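Hypothetical protein (Mus musculus, PDB 1VKB) probably acts as a gamma-glutamylamine cyclotransferase, an AIG2-like enzyme expected to release 5-oxoproline from gamma-glutamyl amines. Local coordinates at residues A[89-94]-A[125-130]; A[62-67]-A[134-139]; A[29-32]-A[36-39]; A[54-59]-A[149-154]. All coordinates share one frame; numbering follows the deposited sequence. Where two conformers were deposited one is given.

In the fold
Interaction 3 comes first along the chain: residues 29-32 and 36-39 close a tight local loop just before strand 40-48, and nothing else is nested in it. The other three contacts are nested, without crossing. Strand 54-57 opens interaction 4, strand 62-66 opens interaction 2 and helix 84-93 opens interaction 1; the chain then closes them in reverse order, at strand 121-129, at residues 134-139 and at 149-154. Interaction 1 sets the helix on the mixed sheet, and interactions 2 and 4 fold the C-terminal region over the neighbouring strands 62-66 and 54-57. Interaction 3 touches interaction 1 through Val31 and His37 against Phe89.

Interaction 1 (A[89-94]-A[125-130]); sequences FLDDFE and FVYTTA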
loop_
_atom_site.group_PDB
_atom_site.type_symbol
_atom_site.label_atom_id
_atom_site.label_comp_id
_atom_site.label_asym_id
_atom_site.label_seq_id
_atom_site.Cartn_x
_atom_site.Cartn_y
_atom_site.Cartn_z
ATOM N N PHE A 89 13.016 -4.460 -4.311
ATOM C CA PHE A 89 12.628 -3.545 -5.439
ATOM C C PHE A 89 11.555 -2.564 -4.940
ATOM O O PHE A 89 11.656 -1.357 -5.186
ATOM C CB PHE A 89 12.140 -4.281 -6.677
ATOM C CG PHE A 89 11.438 -3.356 -7.624
ATOM C CD1 PHE A 89 12.166 -2.547 -8.463
ATOM C CD2 PHE A 89 10.076 -3.191 -7.549
ATOM C CE1 PHE A 89 11.515 -1.616 -9.300
ATOM C CE2 PHE A 89 9.436 -2.280 -8.352
ATOM C CZ PHE A 89 10.163 -1.493 -9.222
ATOM N N LEU A 90 10.535 -3.085 -4.254
ATOM C CA LEU A 90 9.458 -2.262 -3.751
ATOM C C LEU A 90 9.950 -1.264 -2.709
ATOM O O LEU A 90 9.467 -0.107 -2.673
ATOM C CB LEU A 90 8.299 -3.115 -3.237
ATOM C CG LEU A 90 7.535 -3.925 -4.273
ATOM C CD1 LEU A 90 6.491 -4.853 -3.675
ATOM C CD2 LEU A 90 6.894 -3.009 -5.368
ATOM N N ASP A 91 10.888 -1.674 -1.861
ATOM C CA ASP A 91 11.543 -0.711 -0.918
ATOM C C ASP A 91 12.176 0.472 -1.617
ATOM O O ASP A 91 12.063 1.620 -1.160
ATOM C CB ASP A 91 12.625 -1.349 -0.038
ATOM C CG ASP A 91 12.088 -2.292 0.993
ATOM O OD1 ASP A 91 10.849 -2.413 1.204
ATOM O OD2 ASP A 91 12.895 -2.986 1.671
ATOM N N ASP A 92 12.834 0.187 -2.737
ATOM C CA ASP A 92 13.459 1.204 -3.538
ATOM C C ASP A 92 12.402 2.017 -4.248
ATOM O O ASP A 92 12.514 3.244 -4.298
ATOM C CB ASP A 92 14.367 0.522 -4.544
ATOM C CG ASP A 92 15.093 1.473 -5.449
ATOM O OD1 ASP A 92 15.672 2.439 -4.942
ATOM O OD2 ASP A 92 15.180 1.272 -6.682
ATOM N N PHE A 93 11.410 1.329 -4.815
ATOM C CA PHE A 93 10.284 2.011 -5.528
ATOM C C PHE A 93 9.574 3.046 -4.620
ATOM O O PHE A 93 9.252 4.170 -5.030
ATOM C CB PHE A 93 9.287 0.974 -6.012
ATOM C CG PHE A 93 8.169 1.580 -6.830
ATOM C CD1 PHE A 93 8.402 1.957 -8.169
ATOM C CD2 PHE A 93 6.951 1.867 -6.254
ATOM C CE1 PHE A 93 7.417 2.563 -8.896
ATOM C CE2 PHE A 93 5.937 2.479 -6.992
ATOM C CZ PHE A 93 6.189 2.835 -8.317
ATOM N N GLU A 94 9.314 2.642 -3.378
ATOM C CA GLU A 94 8.693 3.478 -2.381
ATOM C C GLU A 94 9.636 4.423 -1.642
ATOM O O GLU A 94 9.205 5.137 -0.734
ATOM C CB GLU A 94 7.950 2.602 -1.369
ATOM C CG GLU A 94 6.798 1.804 -1.970
ATOM C CD GLU A 94 5.609 2.703 -2.408
ATOM O OE1 GLU A 94 5.742 3.519 -3.338
ATOM O OE2 GLU A 94 4.597 2.633 -1.753
ATOM N N PHE A 125 3.925 -7.205 5.389
ATOM C CA PHE A 125 4.580 -5.936 5.277
ATOM C C PHE A 125 3.635 -4.938 4.536
ATOM O O PHE A 125 3.001 -5.254 3.511
ATOM C CB PHE A 125 5.886 -6.027 4.507
ATOM C CG PHE A 125 6.991 -6.740 5.247
ATOM C CD1 PHE A 125 7.369 -6.372 6.529
ATOM C CD2 PHE A 125 7.652 -7.813 4.640
ATOM C CE1 PHE A 125 8.374 -7.087 7.206
ATOM C CE2 PHE A 125 8.664 -8.488 5.333
ATOM C CZ PHE A 125 9.004 -8.122 6.593
ATOM N N VAL A 126 3.650 -3.706 5.015
ATOM C CA VAL A 126 2.845 -2.624 4.425
ATOM C C VAL A 126 3.724 -1.384 4.392
ATOM O O VAL A 126 4.519 -1.181 5.326
ATOM C CB VAL A 126 1.602 -2.321 5.306
ATOM C CG1 VAL A 126 0.725 -1.250 4.639
ATOM C CG2 VAL A 126 0.775 -3.577 5.519
ATOM N N TYR A 127 3.637 -0.606 3.315
ATOM C CA TYR A 127 4.363 0.674 3.219
ATOM C C TYR A 127 3.530 1.765 3.927
ATOM O O TYR A 127 2.508 2.187 3.407
ATOM C CB TYR A 127 4.679 1.002 1.747
ATOM C CG TYR A 127 5.682 0.002 1.219
ATOM C CD1 TYR A 127 7.029 0.087 1.607
ATOM C CD2 TYR A 127 5.294 -1.062 0.404
ATOM C CE1 TYR A 127 7.954 -0.852 1.183
ATOM C CE2 TYR A 127 6.231 -2.062 0.007
ATOM C CZ TYR A 127 7.541 -1.918 0.374
ATOM O OH TYR A 127 8.464 -2.851 -0.013
ATOM N N THR A 128 3.918 2.110 5.166
ATOM C CA THR A 128 3.249 3.175 5.951
ATOM C C THR A 128 4.135 4.403 5.934
ATOM O O THR A 128 5.245 4.347 5.455
ATOM C CB THR A 128 2.992 2.720 7.379
ATOM O OG1 THR A 128 4.242 2.411 8.016
ATOM C CG2 THR A 128 2.228 1.434 7.380
ATOM N N THR A 129 3.658 5.525 6.451
ATOM C CA THR A 129 4.534 6.663 6.606
ATOM C C THR A 129 4.312 7.448 7.881
ATOM O O THR A 129 3.170 7.688 8.276
ATOM C CB THR A 129 4.529 7.560 5.401
ATOM O OG1 THR A 129 5.474 8.606 5.637
ATOM C CG2 THR A 129 3.210 8.267 5.208
ATOM N N ALA A 130 5.435 7.767 8.516
ATOM C CA ALA A 130 5.534 8.679 9.662
ATOM C C ALA A 130 6.136 10.016 9.198
ATOM O O ALA A 130 6.337 10.935 10.009
ATOM C CB ALA A 130 6.410 8.093 10.709
#
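The Tyr127 ring has the CG of Glu94 over one face and the OD1 of Asp91 at its edge in the ring plane, while the CB of Leu90 approaches obliquely near the hydroxyl. This is helix-on-sheet packing in a gamma-glutamyl cyclotransferase-like fold: the ring leaves strand 121-129 and reaches the C-terminal end of helix 84-93. Glu94 CG sits 3.9 Å from the ring centroid and 14° off the normal, a CH-pi contact displaced toward the rim. The Glu94 chain bends at its second torsion (-69°), and its OE2 comes 3.9 Å from Tyr127 CB, with the carboxylate plane standing steeply against the ring. A formic acid lies beside this glutamate, consistent with a pocket there. The Asp91 carboxylate is also turned steeply to the ring. Its two oxygens divide their work: OD1 takes the phenol proton and OD2 forms a salt bridge with Arg102, so both oxygens of the group are engaged. A phenylalanine in place of Tyr127 would probably leave Asp91 OD1 without its phenol donor and the carboxylate less firmly oriented. Packing at the hydroxyl is close, with Leu90 CB 3.2 Å from Tyr127 OH. The bond itself runs 2.7 Å from Tyr127 OH to Asp91 OD1, arriving on the anti side of the carboxylate, 28° out of its plane.

Interaction 2 (A[62-67]-A[134-139]); sequences IPWLLY and PEWLFL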
loop_
_atom_site.group_PDB
_atom_site.type_symbol
_atom_site.label_atom_id
_atom_site.label_comp_id
_atom_site.label_asym_id
_atom_site.label_seq_id
_atom_site.Cartn_x
_atom_site.Cartn_y
_atom_site.Cartn_z
ATOM N N ILE A 62 -0.615 10.954 -4.421
ATOM C CA ILE A 62 -0.174 9.630 -3.952
ATOM C C ILE A 62 -1.013 9.200 -2.749
ATOM O O ILE A 62 -1.358 10.025 -1.893
ATOM C CB ILE A 62 1.308 9.717 -3.590
ATOM C CG1 ILE A 62 2.106 9.700 -4.906
ATOM C CG2 ILE A 62 1.743 8.543 -2.786
ATOM C CD1 ILE A 62 3.565 10.113 -4.711
ATOM N N PRO A 63 -1.370 7.933 -2.679
ATOM C CA PRO A 63 -1.972 7.426 -1.472
ATOM C C PRO A 63 -0.943 7.095 -0.396
ATOM O O PRO A 63 0.082 6.434 -0.656
ATOM C CB PRO A 63 -2.665 6.157 -1.938
ATOM C CG PRO A 63 -1.758 5.608 -3.026
ATOM C CD PRO A 63 -1.283 6.891 -3.719
ATOM N N TRP A 64 -1.250 7.512 0.821
ATOM C CA TRP A 64 -0.370 7.302 1.965
ATOM C C TRP A 64 -1.138 6.759 3.126
ATOM O O TRP A 64 -2.092 7.396 3.592
ATOM C CB TRP A 64 0.275 8.618 2.411
ATOM C CG TRP A 64 0.845 9.504 1.319
ATOM C CD1 TRP A 64 0.181 10.402 0.565
ATOM C CD2 TRP A 64 2.246 9.638 0.959
ATOM N NE1 TRP A 64 1.058 11.076 -0.271
ATOM C CE2 TRP A 64 2.327 10.616 -0.045
ATOM C CE3 TRP A 64 3.418 9.009 1.366
ATOM C CZ2 TRP A 64 3.542 10.974 -0.646
ATOM C CZ3 TRP A 64 4.618 9.373 0.768
ATOM C CH2 TRP A 64 4.661 10.346 -0.218
ATOM N N LEU A 65 -0.690 5.615 3.646
ATOM C CA LEU A 65 -1.228 5.058 4.870
ATOM C C LEU A 65 -0.391 5.607 6.035
ATOM O O LEU A 65 0.802 5.246 6.214
ATOM C CB LEU A 65 -1.206 3.524 4.829
ATOM C CG LEU A 65 -2.064 2.824 5.881
ATOM C CD1 LEU A 65 -3.544 3.135 5.629
ATOM C CD2 LEU A 65 -1.839 1.328 5.803
ATOM N N LEU A 66 -0.993 6.552 6.769
ATOM C CA LEU A 66 -0.282 7.279 7.809
ATOM C C LEU A 66 -0.156 6.384 9.027
ATOM O O LEU A 66 -1.123 5.750 9.435
ATOM C CB LEU A 66 -0.955 8.583 8.153
ATOM C CG LEU A 66 -1.377 9.486 7.033
ATOM C CD1 LEU A 66 -1.961 10.785 7.586
ATOM C CD2 LEU A 66 -0.202 9.721 6.106
ATOM N N TYR A 67 1.024 6.368 9.637
ATOM C CA TYR A 67 1.256 5.478 10.768
ATOM C C TYR A 67 0.723 6.126 12.055
ATOM O O TYR A 67 1.481 6.656 12.872
ATOM C CB TYR A 67 2.720 5.049 10.891
ATOM C CG TYR A 67 2.796 3.903 11.857
ATOM C CD1 TYR A 67 2.366 2.635 11.490
ATOM C CD2 TYR A 67 3.129 4.125 13.191
ATOM C CE1 TYR A 67 2.343 1.593 12.400
ATOM C CE2 TYR A 67 3.107 3.083 14.119
ATOM C CZ TYR A 67 2.705 1.827 13.719
ATOM O OH TYR A 67 2.701 0.781 14.640
ATOM N N PRO A 134 2.424 17.521 7.844
ATOM C CA PRO A 134 1.485 17.585 8.977
ATOM C C PRO A 134 0.061 17.968 8.584
ATOM O O PRO A 134 -0.905 17.461 9.176
ATOM C CB PRO A 134 2.131 18.621 9.905
ATOM C CG PRO A 134 3.107 19.372 9.019
ATOM C CD PRO A 134 3.583 18.415 8.030
ATOM N N GLU A 135 -0.085 18.842 7.589
ATOM C CA GLU A 135 -1.426 19.274 7.169
ATOM C C GLU A 135 -2.243 18.159 6.490
ATOM O O GLU A 135 -3.453 18.246 6.364
ATOM C CB GLU A 135 -1.327 20.532 6.309
ATOM C CG GLU A 135 -0.711 20.330 4.938
ATOM C CD GLU A 135 0.783 20.490 4.882
ATOM O OE1 GLU A 135 1.482 20.418 5.915
ATOM O OE2 GLU A 135 1.278 20.668 3.756
ATOM N N TRP A 136 -1.588 17.069 6.093
ATOM C CA TRP A 136 -2.298 15.935 5.509
ATOM C C TRP A 136 -3.217 15.257 6.492
ATOM O O TRP A 136 -4.106 14.508 6.091
ATOM C CB TRP A 136 -1.349 14.927 4.936
ATOM C CG TRP A 136 -0.475 15.441 3.777
ATOM C CD1 TRP A 136 -0.558 16.623 3.127
ATOM C CD2 TRP A 136 0.539 14.690 3.104
ATOM N NE1 TRP A 136 0.392 16.694 2.136
ATOM C CE2 TRP A 136 1.081 15.513 2.103
ATOM C CE3 TRP A 136 1.036 13.379 3.242
ATOM C CZ2 TRP A 136 2.082 15.075 1.239
ATOM C CZ3 TRP A 136 2.078 12.970 2.402
ATOM C CH2 TRP A 136 2.582 13.803 1.447
ATOM N N LEU A 137 -3.028 15.530 7.783
ATOM C CA LEU A 137 -3.941 15.003 8.797
ATOM C C LEU A 137 -5.337 15.525 8.632
ATOM O O LEU A 137 -6.263 14.942 9.183
ATOM C CB LEU A 137 -3.450 15.315 10.215
ATOM C CG LEU A 137 -2.135 14.648 10.590
ATOM C CD1 LEU A 137 -1.576 15.200 11.900
ATOM C CD2 LEU A 137 -2.271 13.136 10.685
ATOM N N PHE A 138 -5.495 16.652 7.934
ATOM C CA PHE A 138 -6.824 17.245 7.702
ATOM C C PHE A 138 -7.483 16.849 6.393
ATOM O O PHE A 138 -8.534 17.395 6.053
ATOM C CB PHE A 138 -6.728 18.748 7.787
ATOM C CG PHE A 138 -6.196 19.182 9.107
ATOM C CD1 PHE A 138 -6.866 18.853 10.251
ATOM C CD2 PHE A 138 -4.952 19.768 9.197
ATOM C CE1 PHE A 138 -6.368 19.213 11.507
ATOM C CE2 PHE A 138 -4.433 20.112 10.422
ATOM C CZ PHE A 138 -5.142 19.826 11.586
ATOM N N LEU A 139 -6.882 15.904 5.684
ATOM C CA LEU A 139 -7.443 15.432 4.413
ATOM C C LEU A 139 -8.419 14.285 4.707
ATOM O O LEU A 139 -8.414 13.720 5.810
ATOM C CB LEU A 139 -6.346 14.940 3.485
ATOM C CG LEU A 139 -5.436 16.019 2.937
ATOM C CD1 LEU A 139 -4.263 15.359 2.233
ATOM C CD2 LEU A 139 -6.202 16.922 1.976
#
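Trp64 and Trp136 both carry CG beside the backbone N (chi1 -46° and -62°), which sends the two indoles toward each other from strand 62-66 and from the 3-10 segment 134-138. The six-membered ring of Trp136 comes in over the five-membered ring of Trp64 as an oblique pair, the centroids 4.4 Å apart and the planes inclined by 39°. The touching corner is the CZ3-CH2 side of Trp136: its CZ3 lies 3.4 Å from Trp64 CE2, and its CH2 is 3.5 Å from the same carbon. On the opposite face of the Trp64 indole Ile62 CG2, from two residues earlier in the strand, stands 3.4 Å above the plane toward the rim, so both faces of the indole are met.

Two residues further along the strand the contact is purely aliphatic: Leu66 CD1 meets Leu137 CD2 at 3.9 Å, methyl against methyl. The i to i+3 turns of 134-138, among them Phe138 N to Glu135 O at 3.0 Å, hold Trp136 and Leu137 next to each other on this short helical stretch. Together the two pairs pack the region after strand 121-129 against the sheet of the gamma-glutamyl cyclotransferase-like fold, with Ala57 of the adjacent strand also under Trp136.

No hydrogen bond crosses between the segments. The Trp64 NE1 proton goes instead to Ala57 O, which fixes the rotation of the indole and leaves the contact itself to van der Waals and aromatic attraction.

Interaction 3 (A[29-32]-A[36-39]); sequences HKVM and SHGL. With FMT (formic acid), chain D.
Val31 lies in a short, weakly bonded helical turn, opened by Met32 N to His29 O at 2.9 Å, and the chain then comes back through a 3-10 turn at Ser36 and His37 so that the ND1 edge of the His37 ring points at the Val31 carbonyl. Gly38 follows with a positive phi (116°), a conformation that would press a side chain against the preceding carbonyl.

The His37 side chain closes the loop. With CG beside the backbone N (chi1 -59°), its ND1 donates to Val31 O over 2.8 Å; the bond is almost straight, lies in the His37 ring plane and meets the carbonyl in its own plane on a lone pair. Val31 CB accompanies it at 4.1 Å from ND1. A water makes a second bridge between the two backbones, donating to Met32 O and to Gly38 O, each at 2.7 Å. Phe89 of helix 84-93 stacks on the His37 ring and also touches Val31, which ties this surface loop to the helix.

At the loop's other end, His29 NE2 donates to O2 of a formic acid at 2.7 Å, near the ring plane, and Arg24 binds the same molecule. His29 ND1 is hydrogen-bonded to Leu22 O, so both ring nitrogens appear to act as donors. That would favour a positively charged imidazole, and with Arg24 beside it this spot is likely to suit a small anion, here probably formate from the crystallisation liquor.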
loop_
_atom_site.group_PDB
_atom_site.type_symbol
_atom_site.label_atom_id
_atom_site.label_comp_id
_atom_site.label_asym_id
_atom_site.label_seq_id
_atom_site.Cartn_x
_atom_site.Cartn_y
_atom_site.Cartn_z
ATOM N N HIS A 29 0.530 -0.830 -10.808
ATOM C CA HIS A 29 0.493 -2.286 -10.717
ATOM C C HIS A 29 1.534 -2.973 -11.621
ATOM O O HIS A 29 2.055 -3.998 -11.252
ATOM C CB HIS A 29 -0.896 -2.865 -11.021
ATOM C CG HIS A 29 -1.021 -4.319 -10.671
ATOM N ND1 HIS A 29 -0.834 -4.796 -9.381
ATOM C CD2 HIS A 29 -1.253 -5.405 -11.444
ATOM C CE1 HIS A 29 -0.972 -6.106 -9.386
ATOM N NE2 HIS A 29 -1.232 -6.501 -10.620
ATOM N N LYS A 30 1.804 -2.414 -12.807
ATOM C CA LYS A 30 2.778 -3.044 -13.723
ATOM C C LYS A 30 4.076 -3.418 -13.064
ATOM O O LYS A 30 4.720 -4.369 -13.483
ATOM C CB LYS A 30 3.098 -2.133 -14.955
ATOM C CG LYS A 30 2.019 -2.048 -16.046
ATOM C CD LYS A 30 2.386 -1.008 -17.214
ATOM C CE LYS A 30 3.663 -1.430 -17.954
ATOM N NZ LYS A 30 3.555 -2.826 -18.426
ATOM N N VAL A 31 4.526 -2.635 -12.082
ATOM C CA VAL A 31 5.856 -2.928 -11.524
ATOM C C VAL A 31 5.877 -4.264 -10.796
ATOM O O VAL A 31 6.926 -4.889 -10.708
ATOM C CB VAL A 31 6.408 -1.813 -10.585
ATOM C CG1 VAL A 31 6.492 -0.484 -11.307
ATOM C CG2 VAL A 31 5.596 -1.715 -9.332
ATOM N N MET A 32 4.723 -4.708 -10.294
ATOM C CA MET A 32 4.612 -6.010 -9.647
ATOM C C MET A 32 4.553 -7.165 -10.659
ATOM O O MET A 32 4.814 -8.321 -10.292
ATOM C CB MET A 32 3.387 -6.059 -8.751
ATOM C CG MET A 32 3.456 -5.056 -7.593
ATOM S SD MET A 32 2.097 -5.351 -6.446
ATOM C CE MET A 32 3.016 -6.440 -5.383
ATOM N N SER A 36 11.477 -8.731 -14.198
ATOM C CA SER A 36 12.829 -8.246 -13.943
ATOM C C SER A 36 12.974 -7.715 -12.499
ATOM O O SER A 36 14.101 -7.492 -12.020
ATOM C CB SER A 36 13.236 -7.147 -14.948
ATOM O OG SER A 36 12.457 -5.968 -14.778
ATOM N N HIS A 37 11.853 -7.533 -11.801
ATOM C CA HIS A 37 11.881 -7.053 -10.398
ATOM C C HIS A 37 11.763 -8.171 -9.393
ATOM O O HIS A 37 11.929 -7.920 -8.216
ATOM C CB HIS A 37 10.724 -6.101 -10.128
ATOM C CG HIS A 37 10.739 -4.897 -11.009
ATOM N ND1 HIS A 37 9.588 -4.224 -11.359
ATOM C CD2 HIS A 37 11.767 -4.220 -11.564
ATOM C CE1 HIS A 37 9.908 -3.213 -12.147
ATOM N NE2 HIS A 37 11.222 -3.190 -12.292
ATOM N N GLY A 38 11.501 -9.386 -9.858
ATOM C CA GLY A 38 11.314 -10.547 -8.967
ATOM C C GLY A 38 9.887 -11.051 -9.105
ATOM O O GLY A 38 9.237 -10.804 -10.136
ATOM N N LEU A 39 9.407 -11.747 -8.071
ATOM C CA LEU A 39 8.182 -12.499 -8.121
ATOM C C LEU A 39 7.189 -11.939 -7.133
ATOM O O LEU A 39 7.559 -11.627 -6.012
ATOM C CB LEU A 39 8.427 -13.959 -7.747
ATOM C CG LEU A 39 7.146 -14.703 -7.325
HETATM C C FMT D . -1.109 -9.751 -10.257
HETATM O O1 FMT D . -1.230 -10.970 -10.180
HETATM O O2 FMT D . -2.015 -9.046 -10.654
HETATM O O HOH W 1 6.697 -10.156 -10.948
#

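Interaction 4 (A[54-59]-A[149-154]); sequences LVIAGE and GPHGLR
Ile56 and His151 make the CH-pi part of a contact that fastens the C-terminal region to strand 54-57 in the sheet of the gamma-glutamyl cyclotransferase-like fold. The delta methyl of Ile56 stands over the centre of the imidazole, CD1 lying 3.4 Å from the ring centroid and 15° off the normal. His151 belongs to a type I turn running from Gly149 to Gly152, and its CG, set between the backbone N and the carbonyl carbon (chi1 52°), turns the ring back over that turn, with Gly149 O beneath the face opposite Ile56.

Apolar contact is added by the other branch of Ile56, whose CG2 packs 3.9 Å from Leu153 CB. One branch of Ile56 thus meets the ring and the other the leucine.

Hydrogen bonds hold the imidazole at both nitrogens: NE2 is bonded to Asp146 O, and ND1 accepts from the main chain just past the turn. An alanine in place of His151 would probably open a gap under the Ile56 methyl and deprive the Leu153 amide and Asp146 carbonyl of their partner. That amide bond, Leu153 N to His151 ND1, is 3.0 Å long, nearly straight at 163°, and close to the ring plane.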
loop_
_atom_site.group_PDB
_atom_site.type_symbol
_atom_site.label_atom_id
_atom_site.label_comp_id
_atom_site.label_asym_id
_atom_site.label_seq_id
_atom_site.Cartn_x
_atom_site.Cartn_y
_atom_site.Cartn_z
ATOM N N LEU A 54 -5.849 6.836 5.655
ATOM C CA LEU A 54 -5.373 6.708 4.285
ATOM C C LEU A 54 -5.744 7.965 3.570
ATOM O O LEU A 54 -6.944 8.270 3.444
ATOM C CB LEU A 54 -6.013 5.505 3.596
ATOM C CG LEU A 54 -5.816 5.313 2.113
ATOM C CD1 LEU A 54 -4.286 5.254 1.813
ATOM C CD2 LEU A 54 -6.591 4.118 1.542
ATOM N N VAL A 55 -4.738 8.703 3.126
ATOM C CA VAL A 55 -4.962 9.995 2.511
ATOM C C VAL A 55 -4.347 10.013 1.110
ATOM O O VAL A 55 -3.366 9.353 0.836
ATOM C CB VAL A 55 -4.375 11.173 3.357
ATOM C CG1 VAL A 55 -5.047 11.289 4.726
ATOM C CG2 VAL A 55 -2.862 11.058 3.554
ATOM N N ILE A 56 -4.944 10.825 0.251
ATOM C CA ILE A 56 -4.439 11.074 -1.087
ATOM C C ILE A 56 -3.884 12.473 -1.064
ATOM O O ILE A 56 -4.630 13.465 -0.894
ATOM C CB ILE A 56 -5.565 10.921 -2.118
ATOM C CG1 ILE A 56 -6.109 9.487 -2.136
ATOM C CG2 ILE A 56 -5.023 11.237 -3.486
ATOM C CD1 ILE A 56 -7.368 9.332 -2.967
ATOM N N ALA A 57 -2.571 12.574 -1.185
ATOM C CA ALA A 57 -1.916 13.806 -0.786
ATOM C C ALA A 57 -0.680 14.133 -1.597
ATOM O O ALA A 57 -0.017 13.259 -2.167
ATOM C CB ALA A 57 -1.571 13.741 0.700
ATOM N N GLY A 58 -0.342 15.408 -1.601
ATOM C CA GLY A 58 0.830 15.883 -2.308
ATOM C C GLY A 58 0.544 16.146 -3.776
ATOM O O GLY A 58 -0.533 15.856 -4.283
ATOM N N GLU A 59 1.546 16.702 -4.465
ATOM C CA GLU A 59 1.356 17.122 -5.827
ATOM C C GLU A 59 1.095 15.992 -6.797
ATOM O O GLU A 59 0.528 16.209 -7.884
ATOM C CB GLU A 59 2.577 17.929 -6.304
ATOM C CG GLU A 59 2.782 19.181 -5.468
ATOM C CD GLU A 59 2.496 20.473 -6.199
ATOM O OE1 GLU A 59 1.663 20.497 -7.138
ATOM O OE2 GLU A 59 3.125 21.479 -5.814
ATOM N N GLY A 149 -11.325 7.376 -8.425
ATOM C CA GLY A 149 -12.429 7.592 -7.500
ATOM C C GLY A 149 -13.025 8.992 -7.513
ATOM O O GLY A 149 -12.454 9.892 -8.128
ATOM N N PRO A 150 -14.179 9.157 -6.858
ATOM C CA PRO A 150 -14.911 10.447 -6.876
ATOM C C PRO A 150 -14.261 11.618 -6.161
ATOM O O PRO A 150 -14.694 12.742 -6.354
ATOM C CB PRO A 150 -16.292 10.118 -6.237
ATOM C CG PRO A 150 -16.117 8.769 -5.545
ATOM C CD PRO A 150 -14.927 8.093 -6.158
ATOM N N HIS A 151 -13.228 11.389 -5.360
ATOM C CA HIS A 151 -12.364 12.474 -4.858
ATOM C C HIS A 151 -11.727 13.342 -5.965
ATOM O O HIS A 151 -11.278 14.482 -5.710
ATOM C CB HIS A 151 -11.259 11.898 -3.973
ATOM C CG HIS A 151 -10.495 10.781 -4.615
ATOM N ND1 HIS A 151 -9.605 10.981 -5.652
ATOM C CD2 HIS A 151 -10.556 9.440 -4.419
ATOM C CE1 HIS A 151 -9.115 9.809 -6.029
ATOM N NE2 HIS A 151 -9.694 8.861 -5.308
ATOM N N GLY A 152 -11.664 12.805 -7.185
ATOM C CA GLY A 152 -11.126 13.522 -8.347
ATOM C C GLY A 152 -9.610 13.786 -8.438
ATOM O O GLY A 152 -9.138 14.582 -9.274
ATOM N N LEU A 153 -8.842 13.115 -7.602
ATOM C CA LEU A 153 -7.392 13.249 -7.522
ATOM C C LEU A 153 -6.675 12.024 -8.111
ATOM O O LEU A 153 -6.375 11.054 -7.429
ATOM C CB LEU A 153 -6.992 13.438 -6.073
ATOM C CG LEU A 153 -7.617 14.675 -5.414
ATOM C CD1 LEU A 153 -7.385 14.613 -3.892
ATOM C CD2 LEU A 153 -7.054 15.937 -6.070
ATOM N N ARG A 154 -6.440 12.090 -9.409
ATOM C CA ARG A 154 -5.854 11.018 -10.154
ATOM C C ARG A 154 -4.339 11.067 -9.963
ATOM O O ARG A 154 -3.700 12.147 -9.957
ATOM C CB ARG A 154 -6.267 11.208 -11.617
ATOM C CG ARG A 154 -5.882 10.107 -12.580
ATOM C CD ARG A 154 -6.002 10.538 -14.082
ATOM N NE ARG A 154 -5.949 9.394 -14.960
ATOM C CZ ARG A 154 -4.850 8.883 -15.515
ATOM N NH1 ARG A 154 -3.656 9.414 -15.339
ATOM N NH2 ARG A 154 -4.978 7.821 -16.282
#